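Side-chain contact in subtilase cytotoxin, subunit B (Escherichia coli, PDB 3DWA), which forms the pentameric B subunit of an AB5 toxin and probably binds host-cell glycans, including a non-human one, to deliver the toxic A subunit: residues 64-67 with 71-74. Numbering follows the deposited sequence.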
loop_
_atom_site.group_PDB
_atom_site.type_symbol
_atom_site.label_atom_id
_atom_site.label_comp_id
_atom_site.label_asym_id
_atom_site.label_seq_id
_atom_site.Cartn_x
_atom_site.Cartn_y
_atom_site.Cartn_z
ATOM N N ALA C 64 -0.928 -7.077 10.191
ATOM C CA ALA C 64 -0.670 -6.665 11.588
ATOM C C ALA C 64 -0.854 -5.153 11.832
ATOM O O ALA C 64 -1.426 -4.725 12.845
ATOM C CB ALA C 64 0.698 -7.111 12.036
ATOM N N LEU C 65 -0.366 -4.345 10.908
ATOM C CA LEU C 65 -0.557 -2.908 10.990
ATOM C C LEU C 65 -2.025 -2.512 10.872
ATOM O O LEU C 65 -2.508 -1.630 11.642
ATOM C CB LEU C 65 0.349 -2.127 10.007
ATOM C CG LEU C 65 0.271 -0.585 10.132
ATOM C CD1 LEU C 65 0.753 -0.103 11.523
ATOM C CD2 LEU C 65 1.037 0.223 9.032
ATOM N N TYR C 66 -2.746 -3.164 9.962
ATOM C CA TYR C 66 -4.209 -3.041 9.884
ATOM C C TYR C 66 -4.914 -3.301 11.248
ATOM O O TYR C 66 -5.711 -2.487 11.730
ATOM C CB TYR C 66 -4.764 -4.007 8.815
ATOM C CG TYR C 66 -6.244 -3.889 8.618
ATOM C CD1 TYR C 66 -6.768 -2.966 7.700
ATOM C CD2 TYR C 66 -7.143 -4.668 9.378
ATOM C CE1 TYR C 66 -8.172 -2.855 7.506
ATOM C CE2 TYR C 66 -8.533 -4.543 9.220
ATOM C CZ TYR C 66 -9.031 -3.632 8.285
ATOM O OH TYR C 66 -10.380 -3.515 8.103
ATOM N N PHE C 67 -4.648 -4.459 11.847
ATOM C CA PHE C 67 -5.283 -4.877 13.092
ATOM C C PHE C 67 -4.843 -4.027 14.293
ATOM O O PHE C 67 -5.609 -3.780 15.219
ATOM C CB PHE C 67 -4.941 -6.361 13.356
ATOM C CG PHE C 67 -5.690 -7.318 12.507
ATOM C CD1 PHE C 67 -7.008 -7.061 12.115
ATOM C CD2 PHE C 67 -5.121 -8.538 12.147
ATOM C CE1 PHE C 67 -7.729 -7.999 11.373
ATOM C CE2 PHE C 67 -5.834 -9.452 11.400
ATOM C CZ PHE C 67 -7.148 -9.184 11.010
ATOM N N GLY C 71 -7.802 -2.058 16.328
ATOM C CA GLY C 71 -7.909 -2.452 17.727
ATOM C C GLY C 71 -8.757 -3.691 17.960
ATOM O O GLY C 71 -9.051 -4.031 19.106
ATOM N N GLN C 72 -9.182 -4.333 16.870
ATOM C CA GLN C 72 -9.907 -5.634 16.848
ATOM C C GLN C 72 -9.212 -6.738 17.568
ATOM O O GLN C 72 -7.988 -6.827 17.459
ATOM C CB GLN C 72 -9.858 -6.199 15.433
ATOM C CG GLN C 72 -10.899 -5.903 14.682
ATOM C CD GLN C 72 -10.646 -6.368 13.238
ATOM O OE1 GLN C 72 -10.057 -5.618 12.404
ATOM N NE2 GLN C 72 -11.156 -7.566 12.921
ATOM N N PRO C 73 -9.993 -7.652 18.209
ATOM C CA PRO C 73 -9.387 -8.825 18.814
ATOM C C PRO C 73 -9.097 -9.854 17.697
ATOM O O PRO C 73 -9.967 -10.109 16.885
ATOM C CB PRO C 73 -10.492 -9.329 19.760
ATOM C CG PRO C 73 -11.799 -8.925 19.041
ATOM C CD PRO C 73 -11.455 -7.580 18.440
ATOM N N VAL C 74 -7.884 -10.400 17.673
ATOM C CA VAL C 74 -7.376 -11.252 16.583
ATOM C C VAL C 74 -6.645 -12.476 17.189
ATOM O O VAL C 74 -6.343 -12.502 18.393
ATOM C CB VAL C 74 -6.458 -10.463 15.578
ATOM C CG1 VAL C 74 -7.257 -9.278 14.974
ATOM C CG2 VAL C 74 -5.168 -9.949 16.281
HETATM O O HOH W 1 -5.591 -5.698 17.289
#
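One face of the Phe-67 ring is met by a methyl of Val-74: CG1 lies 3.5 Å from the centroid of the Phe-67 ring and only 10° off its normal, a CH-pi contact. Val-74 places this methyl over the ring with CG1 anti to its own carbonyl carbon (chi1 -58°). At the edge of the same ring, in its plane, sits the amide oxygen of Gln-72, with OE1 3.4 Å from CD1 of Phe-67. The Gln-72 amide stands nearly upright to the phenyl plane, and OE1 also approaches CE2 of Tyr-66 at 3.7 Å. A hydrogen bond with Thr-70 OG1 satisfies this oxygen. Gly-71 N donates to Phe-67 O at 3.0 Å, an i to i-4 bond that prolongs the helical pattern by one residue; the positive phi of Gly-71 (73°) then ends it, a familiar glycine C-terminal stop. A water donates to Phe-67 O and to Gln-72 O, bridging the two segments. The hydroxyl of Tyr-66 is hydrogen-bonded to Thr-69 of a second subunit, tying this corner to the pentamer. The contact thus joins the C-terminal end of helix 57-70 to strand 73-79, with Phe-67 packed also on Ile-16 of strand 14-24 and on Leu-100 and Thr-102 of strand 96-102.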